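Mandelate racemase/muconate lactonizing protein (Alicyclobacillus acidocaldarius LAA1, PDB 3QLD) is of unassigned function but belongs to the enolase superfamily, pairing an N-terminal alpha+beta domain with a TIM-barrel-like C-terminal domain. Local coordinates at residues 7-11 with 61-65; 38-44 with 117-122; 166-170 with 320-324; 209-213 with 235-241. Residues are numbered along the deposited sequence.

Contact 1 of 4, residues 7-11 with 61-65. With SO4 (sulfate ion), chain E.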
loop_
_atom_site.group_PDB
_atom_site.type_symbol
_atom_site.label_atom_id
_atom_site.label_comp_id
_atom_site.label_asym_id
_atom_site.label_seq_id
_atom_site.Cartn_x
_atom_site.Cartn_y
_atom_site.Cartn_z
ATOM N N VAL A 7 -24.915 -2.235 -4.996
ATOM C CA VAL A 7 -24.625 -2.417 -6.411
ATOM C C VAL A 7 -23.319 -1.644 -6.755
ATOM O O VAL A 7 -23.218 -0.457 -6.501
ATOM C CB VAL A 7 -25.766 -1.838 -7.309
ATOM C CG1 VAL A 7 -25.441 -2.047 -8.765
ATOM C CG2 VAL A 7 -27.157 -2.453 -6.913
ATOM N N LEU A 8 -22.373 -2.330 -7.361
ATOM C CA LEU A 8 -21.137 -1.708 -7.830
ATOM C C LEU A 8 -21.242 -1.539 -9.285
ATOM O O LEU A 8 -21.565 -2.469 -10.040
ATOM C CB LEU A 8 -19.921 -2.587 -7.498
ATOM C CG LEU A 8 -19.810 -3.033 -6.047
ATOM C CD1 LEU A 8 -18.650 -4.048 -5.855
ATOM C CD2 LEU A 8 -19.489 -1.765 -5.327
ATOM N N HIS A 9 -20.884 -0.346 -9.723
ATOM C CA HIS A 9 -20.935 -0.042 -11.102
ATOM C C HIS A 9 -19.530 0.301 -11.562
ATOM O O HIS A 9 -18.955 1.262 -11.085
ATOM C CB HIS A 9 -21.742 1.252 -11.295
ATOM C CG HIS A 9 -23.129 1.184 -10.742
ATOM N ND1 HIS A 9 -24.184 0.674 -11.483
ATOM C CD2 HIS A 9 -23.640 1.538 -9.535
ATOM C CE1 HIS A 9 -25.295 0.738 -10.756
ATOM N NE2 HIS A 9 -24.988 1.236 -9.560
ATOM N N ARG A 10 -19.035 -0.413 -12.556
ATOM C CA ARG A 10 -17.787 -0.057 -13.241
ATOM C C ARG A 10 -18.052 0.751 -14.498
ATOM O O ARG A 10 -18.746 0.291 -15.424
ATOM C CB ARG A 10 -16.949 -1.315 -13.572
ATOM C CG ARG A 10 -15.493 -0.919 -13.755
ATOM C CD ARG A 10 -14.714 -2.170 -14.119
ATOM N NE ARG A 10 -13.392 -1.773 -14.521
ATOM C CZ ARG A 10 -12.321 -2.506 -14.270
ATOM N NH1 ARG A 10 -11.121 -2.057 -14.633
ATOM N NH2 ARG A 10 -12.486 -3.648 -13.626
ATOM N N LEU A 11 -17.519 1.967 -14.532
ATOM C CA LEU A 11 -17.854 2.921 -15.539
ATOM C C LEU A 11 -16.651 3.225 -16.419
ATOM O O LEU A 11 -15.480 3.151 -15.975
ATOM C CB LEU A 11 -18.342 4.217 -14.884
ATOM C CG LEU A 11 -19.833 4.408 -14.601
ATOM C CD1 LEU A 11 -20.463 3.289 -13.858
ATOM C CD2 LEU A 11 -20.087 5.737 -13.907
ATOM N N THR A 61 -8.114 0.596 -10.663
ATOM C CA THR A 61 -9.522 0.215 -10.876
ATOM C C THR A 61 -9.710 -1.280 -10.749
ATOM O O THR A 61 -10.624 -1.741 -10.086
ATOM C CB THR A 61 -10.047 0.622 -12.230
ATOM O OG1 THR A 61 -9.615 1.940 -12.485
ATOM C CG2 THR A 61 -11.628 0.649 -12.182
ATOM N N ASP A 62 -8.779 -2.026 -11.343
ATOM C CA ASP A 62 -8.875 -3.473 -11.377
ATOM C C ASP A 62 -8.816 -4.083 -9.991
ATOM O O ASP A 62 -9.602 -5.013 -9.638
ATOM C CB ASP A 62 -7.714 -4.060 -12.232
ATOM C CG ASP A 62 -7.998 -4.077 -13.719
ATOM O OD1 ASP A 62 -9.169 -3.956 -14.158
ATOM O OD2 ASP A 62 -7.013 -4.200 -14.467
ATOM N N THR A 63 -7.883 -3.607 -9.203
ATOM C CA THR A 63 -7.662 -4.178 -7.904
ATOM C C THR A 63 -8.730 -3.699 -6.906
ATOM O O THR A 63 -9.167 -4.496 -6.074
ATOM C CB THR A 63 -6.250 -3.935 -7.344
ATOM O OG1 THR A 63 -5.987 -2.534 -7.289
ATOM C CG2 THR A 63 -5.172 -4.636 -8.279
ATOM N N ALA A 64 -9.151 -2.440 -7.047
ATOM C CA ALA A 64 -10.227 -1.931 -6.187
ATOM C C ALA A 64 -11.552 -2.730 -6.445
ATOM O O ALA A 64 -12.315 -3.035 -5.541
ATOM C CB ALA A 64 -10.437 -0.349 -6.463
ATOM N N TRP A 65 -11.806 -3.070 -7.690
ATOM C CA TRP A 65 -13.037 -3.809 -8.020
ATOM C C TRP A 65 -13.043 -5.128 -7.269
ATOM O O TRP A 65 -13.998 -5.482 -6.547
ATOM C CB TRP A 65 -13.076 -4.017 -9.543
ATOM C CG TRP A 65 -14.307 -4.831 -9.957
ATOM C CD1 TRP A 65 -14.391 -6.214 -10.185
ATOM C CD2 TRP A 65 -15.623 -4.316 -10.116
ATOM N NE1 TRP A 65 -15.716 -6.553 -10.489
ATOM C CE2 TRP A 65 -16.475 -5.407 -10.468
ATOM C CE3 TRP A 65 -16.171 -3.010 -10.020
ATOM C CZ2 TRP A 65 -17.846 -5.231 -10.739
ATOM C CZ3 TRP A 65 -17.525 -2.845 -10.300
ATOM C CH2 TRP A 65 -18.335 -3.941 -10.657
HETATM S S SO4 E . -15.459 -10.322 -10.772
HETATM O O1 SO4 E . -16.535 -9.315 -10.818
HETATM O O2 SO4 E . -14.177 -9.759 -10.344
HETATM O O3 SO4 E . -15.825 -11.384 -9.817
HETATM O O4 SO4 E . -15.315 -10.858 -12.137
#

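Contact 2 of 4, residues 38-44 with 117-122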
loop_
_atom_site.group_PDB
_atom_site.type_symbol
_atom_site.label_atom_id
_atom_site.label_comp_id
_atom_site.label_asym_id
_atom_site.label_seq_id
_atom_site.Cartn_x
_atom_site.Cartn_y
_atom_site.Cartn_z
ATOM N N ASP A 38 -31.649 0.801 0.754
ATOM C CA ASP A 38 -32.257 0.215 1.916
ATOM C C ASP A 38 -33.689 -0.265 1.579
ATOM O O ASP A 38 -34.158 -0.129 0.431
ATOM C CB ASP A 38 -32.151 1.175 3.110
ATOM C CG ASP A 38 -33.158 2.297 3.066
ATOM O OD1 ASP A 38 -32.997 3.261 3.859
ATOM O OD2 ASP A 38 -34.099 2.217 2.246
ATOM N N ALA A 39 -34.330 -0.896 2.564
ATOM C CA ALA A 39 -35.640 -1.511 2.360
ATOM C C ALA A 39 -36.701 -0.462 1.963
ATOM O O ALA A 39 -37.653 -0.783 1.237
ATOM C CB ALA A 39 -36.051 -2.352 3.626
ATOM N N ASP A 40 -36.501 0.800 2.325
ATOM C CA ASP A 40 -37.450 1.826 1.908
ATOM C C ASP A 40 -37.147 2.522 0.579
ATOM O O ASP A 40 -37.888 3.426 0.157
ATOM C CB ASP A 40 -37.654 2.822 3.031
ATOM C CG ASP A 40 -38.141 2.139 4.271
ATOM O OD1 ASP A 40 -39.078 1.309 4.136
ATOM O OD2 ASP A 40 -37.576 2.378 5.345
ATOM N N GLY A 41 -36.091 2.043 -0.093
ATOM C CA GLY A 41 -35.648 2.563 -1.399
ATOM C C GLY A 41 -34.795 3.818 -1.307
ATOM O O GLY A 41 -34.587 4.534 -2.321
ATOM N N ILE A 42 -34.349 4.124 -0.080
ATOM C CA ILE A 42 -33.440 5.255 0.180
ATOM C C ILE A 42 -32.001 4.780 -0.148
ATOM O O ILE A 42 -31.659 3.633 0.121
ATOM C CB ILE A 42 -33.575 5.789 1.609
ATOM C CG1 ILE A 42 -35.058 6.256 1.848
ATOM C CG2 ILE A 42 -32.506 6.876 1.905
ATOM C CD1 ILE A 42 -35.387 7.590 1.202
ATOM N N GLU A 43 -31.266 5.651 -0.829
ATOM C CA GLU A 43 -29.993 5.279 -1.498
ATOM C C GLU A 43 -28.820 6.116 -1.065
ATOM O O GLU A 43 -28.948 7.315 -0.885
ATOM C CB GLU A 43 -30.098 5.446 -3.002
ATOM C CG GLU A 43 -31.054 4.435 -3.547
ATOM C CD GLU A 43 -31.132 4.396 -5.028
ATOM O OE1 GLU A 43 -30.333 5.048 -5.725
ATOM O OE2 GLU A 43 -32.061 3.700 -5.516
ATOM N N GLY A 44 -27.639 5.489 -0.983
ATOM C CA GLY A 44 -26.417 6.267 -0.949
ATOM C C GLY A 44 -25.481 5.895 -2.112
ATOM O O GLY A 44 -25.467 4.737 -2.531
ATOM N N ASP A 117 -23.420 9.009 2.828
ATOM C CA ASP A 117 -24.264 9.588 1.825
ATOM C C ASP A 117 -25.672 9.044 2.034
ATOM O O ASP A 117 -26.645 9.801 1.965
ATOM C CB ASP A 117 -23.720 9.258 0.415
ATOM C CG ASP A 117 -24.469 9.965 -0.692
ATOM O OD1 ASP A 117 -24.112 11.131 -1.019
ATOM O OD2 ASP A 117 -25.428 9.318 -1.236
ATOM N N TRP A 118 -25.777 7.734 2.254
ATOM C CA TRP A 118 -27.070 7.087 2.511
ATOM C C TRP A 118 -27.665 7.704 3.763
ATOM O O TRP A 118 -28.848 8.065 3.757
ATOM C CB TRP A 118 -26.913 5.578 2.713
ATOM C CG TRP A 118 -28.065 4.984 3.480
ATOM C CD1 TRP A 118 -29.299 4.634 2.952
ATOM C CD2 TRP A 118 -28.134 4.723 4.884
ATOM N NE1 TRP A 118 -30.093 4.129 3.936
ATOM C CE2 TRP A 118 -29.424 4.189 5.138
ATOM C CE3 TRP A 118 -27.224 4.864 5.964
ATOM C CZ2 TRP A 118 -29.834 3.799 6.421
ATOM C CZ3 TRP A 118 -27.620 4.456 7.233
ATOM C CH2 TRP A 118 -28.935 3.960 7.459
ATOM N N TYR A 119 -26.841 7.906 4.797
ATOM C CA TYR A 119 -27.316 8.401 6.074
ATOM C C TYR A 119 -27.912 9.812 5.968
ATOM O O TYR A 119 -28.964 10.084 6.579
ATOM C CB TYR A 119 -26.201 8.344 7.152
ATOM C CG TYR A 119 -26.623 8.871 8.503
ATOM C CD1 TYR A 119 -26.556 10.241 8.779
ATOM C CD2 TYR A 119 -27.130 8.028 9.472
ATOM C CE1 TYR A 119 -26.978 10.753 10.033
ATOM C CE2 TYR A 119 -27.550 8.516 10.739
ATOM C CZ TYR A 119 -27.457 9.884 10.995
ATOM O OH TYR A 119 -27.859 10.379 12.213
ATOM N N ALA A 120 -27.260 10.697 5.215
ATOM C CA ALA A 120 -27.828 12.009 4.948
ATOM C C ALA A 120 -29.191 11.928 4.243
ATOM O O ALA A 120 -30.109 12.680 4.569
ATOM C CB ALA A 120 -26.854 12.882 4.130
ATOM N N ALA A 121 -29.334 11.008 3.295
ATOM C CA ALA A 121 -30.570 10.883 2.536
ATOM C C ALA A 121 -31.688 10.281 3.381
ATOM O O ALA A 121 -32.880 10.630 3.183
ATOM C CB ALA A 121 -30.329 10.038 1.275
ATOM N N ARG A 122 -31.312 9.375 4.297
ATOM C CA ARG A 122 -32.236 8.712 5.189
ATOM C C ARG A 122 -32.798 9.698 6.194
ATOM O O ARG A 122 -34.010 9.611 6.534
ATOM C CB ARG A 122 -31.549 7.552 5.901
ATOM C CG ARG A 122 -32.412 6.752 6.877
ATOM C CD ARG A 122 -33.308 5.780 6.146
ATOM N NE ARG A 122 -34.358 5.265 7.014
ATOM C CZ ARG A 122 -35.281 4.365 6.657
ATOM N NH1 ARG A 122 -35.276 3.810 5.435
ATOM N NH2 ARG A 122 -36.215 4.002 7.536
HETATM O O HOH W 1 -27.958 9.907 -1.502
#

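Contact 3 of 4, residues 166-170 with 320-324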
loop_
_atom_site.group_PDB
_atom_site.type_symbol
_atom_site.label_atom_id
_atom_site.label_comp_id
_atom_site.label_asym_id
_atom_site.label_seq_id
_atom_site.Cartn_x
_atom_site.Cartn_y
_atom_site.Cartn_z
ATOM N N ARG A 166 -8.943 31.155 -9.357
ATOM C CA ARG A 166 -8.397 32.004 -8.305
ATOM C C ARG A 166 -6.979 31.555 -7.905
ATOM O O ARG A 166 -6.337 32.143 -7.021
ATOM C CB ARG A 166 -9.349 32.017 -7.114
ATOM C CG ARG A 166 -10.722 32.702 -7.463
ATOM C CD ARG A 166 -10.555 34.207 -7.864
ATOM N NE ARG A 166 -11.850 34.902 -7.703
ATOM C CZ ARG A 166 -12.546 34.931 -6.559
ATOM N NH1 ARG A 166 -12.071 34.333 -5.480
ATOM N NH2 ARG A 166 -13.716 35.555 -6.474
ATOM N N ARG A 167 -6.496 30.518 -8.584
ATOM C CA ARG A 167 -5.107 30.030 -8.386
ATOM C C ARG A 167 -4.654 29.454 -9.668
ATOM O O ARG A 167 -5.463 28.826 -10.391
ATOM C CB ARG A 167 -5.058 28.963 -7.299
ATOM C CG ARG A 167 -3.626 28.636 -6.786
ATOM C CD ARG A 167 -3.582 27.637 -5.618
ATOM N NE ARG A 167 -4.144 26.332 -6.017
ATOM C CZ ARG A 167 -4.677 25.489 -5.133
ATOM N NH1 ARG A 167 -4.623 25.765 -3.844
ATOM N NH2 ARG A 167 -5.205 24.328 -5.515
ATOM N N VAL A 168 -3.369 29.590 -9.973
ATOM C CA VAL A 168 -2.834 28.676 -10.975
ATOM C C VAL A 168 -1.779 27.757 -10.348
ATOM O O VAL A 168 -0.971 28.235 -9.516
ATOM C CB VAL A 168 -2.206 29.376 -12.239
ATOM C CG1 VAL A 168 -3.317 30.091 -13.063
ATOM C CG2 VAL A 168 -1.035 30.310 -11.869
ATOM N N LYS A 169 -1.744 26.488 -10.790
ATOM C CA LYS A 169 -0.680 25.536 -10.314
ATOM C C LYS A 169 0.106 25.101 -11.526
ATOM O O LYS A 169 -0.419 24.449 -12.465
ATOM C CB LYS A 169 -1.278 24.341 -9.552
ATOM C CG LYS A 169 -0.220 23.308 -9.005
ATOM C CD LYS A 169 -0.834 22.362 -7.990
ATOM C CE LYS A 169 -2.096 21.638 -8.513
ATOM N NZ LYS A 169 -2.248 20.211 -8.027
ATOM N N LEU A 170 1.364 25.493 -11.557
ATOM C CA LEU A 170 2.221 25.226 -12.639
ATOM C C LEU A 170 3.009 23.917 -12.454
ATOM O O LEU A 170 3.668 23.724 -11.425
ATOM C CB LEU A 170 3.267 26.326 -12.708
ATOM C CG LEU A 170 2.721 27.758 -12.745
ATOM C CD1 LEU A 170 3.920 28.582 -13.183
ATOM C CD2 LEU A 170 1.625 27.800 -13.838
ATOM N N TYR A 320 -7.078 26.959 1.288
ATOM C CA TYR A 320 -6.733 27.283 -0.092
ATOM C C TYR A 320 -7.781 26.674 -1.044
ATOM O O TYR A 320 -8.652 25.852 -0.623
ATOM C CB TYR A 320 -5.324 26.795 -0.471
ATOM C CG TYR A 320 -4.188 27.312 0.433
ATOM C CD1 TYR A 320 -4.263 28.572 1.064
ATOM C CD2 TYR A 320 -3.012 26.542 0.623
ATOM C CE1 TYR A 320 -3.206 29.055 1.882
ATOM C CE2 TYR A 320 -1.956 27.016 1.426
ATOM C CZ TYR A 320 -2.061 28.271 2.048
ATOM O OH TYR A 320 -1.013 28.724 2.839
ATOM N N ALA A 321 -7.667 27.119 -2.286
ATOM C CA ALA A 321 -8.528 26.788 -3.403
ATOM C C ALA A 321 -8.442 25.300 -3.669
ATOM O O ALA A 321 -7.377 24.667 -3.439
ATOM C CB ALA A 321 -8.050 27.526 -4.662
ATOM N N THR A 322 -9.557 24.775 -4.189
ATOM C CA THR A 322 -9.651 23.387 -4.673
ATOM C C THR A 322 -9.228 23.209 -6.116
ATOM O O THR A 322 -9.297 24.150 -6.938
ATOM C CB THR A 322 -11.054 22.757 -4.348
ATOM O OG1 THR A 322 -11.071 21.362 -4.753
ATOM C CG2 THR A 322 -12.226 23.546 -5.086
ATOM N N ASP A 323 -8.668 22.031 -6.441
ATOM C CA ASP A 323 -8.451 21.678 -7.819
ATOM C C ASP A 323 -9.757 21.158 -8.505
ATOM O O ASP A 323 -9.712 20.805 -9.655
ATOM C CB ASP A 323 -7.369 20.575 -7.947
ATOM C CG ASP A 323 -5.917 21.117 -7.887
ATOM O OD1 ASP A 323 -5.694 22.354 -7.794
ATOM O OD2 ASP A 323 -4.986 20.271 -7.950
ATOM N N LEU A 324 -10.852 21.002 -7.765
ATOM C CA LEU A 324 -12.069 20.353 -8.287
ATOM C C LEU A 324 -12.828 21.442 -9.014
ATOM O O LEU A 324 -13.335 22.325 -8.365
ATOM C CB LEU A 324 -12.942 19.831 -7.141
ATOM C CG LEU A 324 -12.344 18.639 -6.343
ATOM C CD1 LEU A 324 -13.180 18.352 -5.126
ATOM C CD2 LEU A 324 -12.302 17.385 -7.241
#

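Contact 4 of 4, residues 209-213 with 235-241. With SO4 (sulfate ion), chain F.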
loop_
_atom_site.group_PDB
_atom_site.type_symbol
_atom_site.label_atom_id
_atom_site.label_comp_id
_atom_site.label_asym_id
_atom_site.label_seq_id
_atom_site.Cartn_x
_atom_site.Cartn_y
_atom_site.Cartn_z
ATOM N N LEU A 209 15.525 24.873 -6.105
ATOM C CA LEU A 209 14.241 25.044 -5.474
ATOM C C LEU A 209 14.273 26.257 -4.534
ATOM O O LEU A 209 13.280 26.985 -4.355
ATOM C CB LEU A 209 13.888 23.782 -4.655
ATOM C CG LEU A 209 13.423 22.606 -5.552
ATOM C CD1 LEU A 209 13.252 21.275 -4.713
ATOM C CD2 LEU A 209 12.088 22.919 -6.221
ATOM N N ARG A 210 15.414 26.458 -3.899
ATOM C CA ARG A 210 15.544 27.593 -2.968
ATOM C C ARG A 210 15.437 28.948 -3.728
ATOM O O ARG A 210 14.909 29.917 -3.202
ATOM C CB ARG A 210 16.884 27.506 -2.258
ATOM C CG ARG A 210 17.310 28.844 -1.437
ATOM C CD ARG A 210 16.465 29.227 -0.154
ATOM N NE ARG A 210 17.111 30.395 0.482
ATOM C CZ ARG A 210 16.481 31.524 0.859
ATOM N NH1 ARG A 210 15.154 31.670 0.701
ATOM N NH2 ARG A 210 17.194 32.516 1.417
ATOM N N GLN A 211 15.884 28.962 -4.979
ATOM C CA GLN A 211 15.799 30.189 -5.853
ATOM C C GLN A 211 14.333 30.563 -6.046
ATOM O O GLN A 211 13.983 31.760 -6.291
ATOM C CB GLN A 211 16.444 29.955 -7.222
ATOM C CG GLN A 211 17.984 29.730 -7.359
ATOM C CD GLN A 211 18.375 29.213 -8.807
ATOM O OE1 GLN A 211 17.669 29.477 -9.790
ATOM N NE2 GLN A 211 19.460 28.441 -8.907
ATOM N N LEU A 212 13.467 29.552 -5.944
ATOM C CA LEU A 212 12.047 29.765 -6.063
ATOM C C LEU A 212 11.386 30.513 -4.936
ATOM O O LEU A 212 10.305 31.047 -5.109
ATOM C CB LEU A 212 11.256 28.471 -6.423
ATOM C CG LEU A 212 11.780 27.709 -7.639
ATOM C CD1 LEU A 212 10.877 26.442 -7.760
ATOM C CD2 LEU A 212 11.680 28.550 -8.941
ATOM N N ASP A 213 12.029 30.609 -3.776
ATOM C CA ASP A 213 11.444 31.345 -2.658
ATOM C C ASP A 213 11.203 32.810 -3.023
ATOM O O ASP A 213 10.369 33.474 -2.393
ATOM C CB ASP A 213 12.430 31.307 -1.471
ATOM C CG ASP A 213 12.365 29.996 -0.687
ATOM O OD1 ASP A 213 11.458 29.151 -0.936
ATOM O OD2 ASP A 213 13.257 29.802 0.174
ATOM N N LEU A 235 14.998 19.260 3.122
ATOM C CA LEU A 235 14.650 20.224 2.083
ATOM C C LEU A 235 13.670 21.256 2.629
ATOM O O LEU A 235 13.833 22.441 2.395
ATOM C CB LEU A 235 14.084 19.483 0.851
ATOM C CG LEU A 235 13.547 20.419 -0.242
ATOM C CD1 LEU A 235 14.718 21.138 -0.956
ATOM C CD2 LEU A 235 12.749 19.558 -1.271
ATOM N N GLN A 236 12.624 20.831 3.327
ATOM C CA GLN A 236 11.624 21.809 3.848
ATOM C C GLN A 236 12.261 22.795 4.803
ATOM O O GLN A 236 11.984 24.027 4.733
ATOM C CB GLN A 236 10.440 21.123 4.516
ATOM C CG GLN A 236 9.407 22.071 5.128
ATOM C CD GLN A 236 8.677 22.993 4.098
ATOM O OE1 GLN A 236 7.502 22.782 3.860
ATOM N NE2 GLN A 236 9.377 24.009 3.514
ATOM N N ALA A 237 13.223 22.298 5.616
ATOM C CA ALA A 237 13.957 23.192 6.599
ATOM C C ALA A 237 14.735 24.291 5.873
ATOM O O ALA A 237 14.877 25.405 6.414
ATOM C CB ALA A 237 14.923 22.377 7.512
ATOM N N SER A 238 15.145 24.000 4.624
ATOM C CA SER A 238 15.950 24.942 3.804
ATOM C C SER A 238 15.130 25.917 2.922
ATOM O O SER A 238 15.680 26.892 2.362
ATOM C CB SER A 238 16.928 24.196 2.915
ATOM O OG SER A 238 16.256 23.494 1.819
ATOM N N LEU A 239 13.841 25.653 2.838
ATOM C CA LEU A 239 12.913 26.406 1.972
ATOM C C LEU A 239 11.978 27.279 2.784
ATOM O O LEU A 239 11.312 26.855 3.771
ATOM C CB LEU A 239 12.043 25.437 1.111
ATOM C CG LEU A 239 12.741 24.656 -0.008
ATOM C CD1 LEU A 239 11.710 23.727 -0.644
ATOM C CD2 LEU A 239 13.315 25.579 -1.074
ATOM N N ARG A 240 11.892 28.532 2.374
ATOM C CA ARG A 240 10.885 29.427 2.949
ATOM C C ARG A 240 9.470 29.099 2.424
ATOM O O ARG A 240 8.453 29.264 3.147
ATOM C CB ARG A 240 11.221 30.917 2.691
ATOM C CG ARG A 240 12.655 31.322 3.136
ATOM C CD ARG A 240 12.920 31.138 4.677
ATOM N NE ARG A 240 13.195 29.780 5.170
ATOM C CZ ARG A 240 14.392 29.170 5.183
ATOM N NH1 ARG A 240 15.489 29.780 4.710
ATOM N NH2 ARG A 240 14.488 27.927 5.646
ATOM N N THR A 241 9.412 28.642 1.185
ATOM C CA THR A 241 8.130 28.187 0.559
ATOM C C THR A 241 7.615 26.882 1.206
ATOM O O THR A 241 8.408 25.940 1.400
ATOM C CB THR A 241 8.373 27.950 -0.930
ATOM O OG1 THR A 241 8.978 29.116 -1.500
ATOM C CG2 THR A 241 7.028 27.500 -1.770
HETATM S S SO4 F . 14.461 35.059 2.326
HETATM O O1 SO4 F . 13.678 34.206 1.411
HETATM O O2 SO4 F . 15.254 36.012 1.531
HETATM O O3 SO4 F . 13.537 35.721 3.235
HETATM O O4 SO4 F . 15.350 34.205 3.088
HETATM O O HOH W 2 8.089 30.878 -3.403
#

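Contact 1 of 4, residues 7-11 with 61-65
A sheet meets a helix through alternate residues, and strand 7-11 shows the rule well. L8 points toward helix 61-65 and lays its CB 3.7 Å from CZ3 of W65, while its carbonyl O lies 3.6 Å from W65 CH2, at the edge of the indole. H9 points away; its NE2 is hydrogen-bonded to Q35 on strand 25-38. This is the N-terminal domain of the enolase superfamily, in which a helical layer packs on an antiparallel sheet; here the local axes are 10.9 Å apart and run almost antiparallel, at 169°. R10 again faces the helix. Its extended side chain passes W65, with R10 CB 3.7 Å from W65 CZ3, and ends in a salt bridge from R10 NH1 to D62 OD1 at 2.8 Å, while T61 CG2 lies over one guanidinium face. D62 OD2 turns to H71 of the second subunit, so the pair borders the dimer interface. At the other end of the indole, W65 NE1 donates to O1 of a sulfate ion at 2.9 Å.

Contact 2 of 4, residues 38-44 with 117-122
R122, W118 and I42 carry the largest buried areas where a beta hairpin docks on a helix of the enolase-superfamily N-terminal domain. The hairpin joins strands 25-38 and 43-48 through a type I turn from D38 to G41, and its partner is the end of helix 105-123. R122 reaches back to the turn: its NH1 lies 2.8 Å from D38 OD1 and 2.7 Å from D40 OD2, both salt bridges, so one cationic group ties two acids of the same turn. W118 shares the first of these acceptors, since its NE1 donates to D38 OD1 at 3.0 Å. The other carboxylate oxygen of D38 serves the turn itself, with OD2 accepting from the backbone N of I42 at 3.0 Å. Beside these polar groups I42 packs on the helix, its CG2 3.9 Å from A121 CB and 4.1 Å from W118 CD1. Further along, the hairpin strand comes so close that G44 CA lies only 3.6 Å from W118 N; a CB placed here would fall 2.5 Å from that nitrogen, so the approach depends on glycine. D117 OD2 also accepts from the backbone N of W45. A water completes the join, donating to E43 O at 2.8 Å and to D117 OD2 at 2.6 Å.

Contact 3 of 4, residues 166-170 with 320-324
Long basic side chains on a barrel strand can cross the interior when their rotamers bend at a suitable bond. R167 and K169, two residues apart on strand 167-171, both point toward loop 320-324, and both run t at chi1 and chi2 before turning p at chi3. The shared bend brings their ends together on D323, whose m rotamer and nearly flat chi2 of -2° offer one oxygen to each: R167 NH2 lies 3.1 Å from D323 OD1 and K169 NZ 2.7 Å from D323 OD2, both salt bridges. A321 CB rests over one guanidinium face of R167, which also makes a cation-pi contact with W295 and a hydrogen bond to Q218. T322 points away, its OG1 accepting from L324 N at 3.0 Å in an ST turn and also hydrogen-bonded to the backbone O of V296. The site lies inside the TIM-barrel-like domain, joining its second strand in chain order to a loop distant in sequence. D323 is thus shared by two buried cations, and K169 has a second acidic partner in E221, so these charges are met by internal ion pairs.

Contact 4 of 4, residues 209-213 with 235-241
Buried or half-buried acids often pay for their burial by accepting from backbone amides, and D213 is a worked example. Both its oxygens are used. D213 OD1 accepts from T241 N at 3.0 Å and from T241 OG1 at 2.5 Å; D213 OD2 accepts from R240 N at 2.9 Å and, within its own segment, forms a salt bridge with R210 NH1 at 2.7 Å. T241 OG1 is also an acceptor, for a water that donates to it at 2.7 Å and to L212 O at 2.8 Å, bridging the two segments. These groups join the ends of two successive helices, 206-211 and 229-238, in the alpha-helical layer around the TIM-barrel-like domain, just where the chain leaves the second helix for strand 243-245. Beneath the polar end, L209 CD1 packs on L235 CD2 at 3.9 Å, and L209 CB lies 4.0 Å from L239 CD2. On the second segment S238 OG donates to L235 O at 2.7 Å and Q236 NE2 to T241 O at 3.0 Å, while L239 O accepts from R265. The guanidinium of R210 comes near that of R240, with the two NH1 atoms 4.4 Å apart. A sulfate ion, probably from the crystallisation liquor, brings negative charge beside R210: R210 NH1 donates to its O1 and R210 NH2 to its O4, each at 3.0 Å.

The four contacts fall two to each domain. Contacts 1 and 2 reach the same antiparallel sheet from different helices and alternate along the chain, with centres 21 Å apart, yet only contact 1 borders the second subunit. Contacts 3 and 4 belong to the barrel domain, contact 4 nested within the chain loop that contact 3 closes. Contact 3 is the buried one, its centre about 13 Å from the centre of the chain, and its cations meet acids inside the protein; contact 4, whose centre is about 26 Å from it, sets a single aspartate against backbone amides and, like contact 1, binds a sulfate ion. Arginine-aspartate pairs recur in all four, but across the segments in contacts 1, 2 and 3 and within one segment in contact 4.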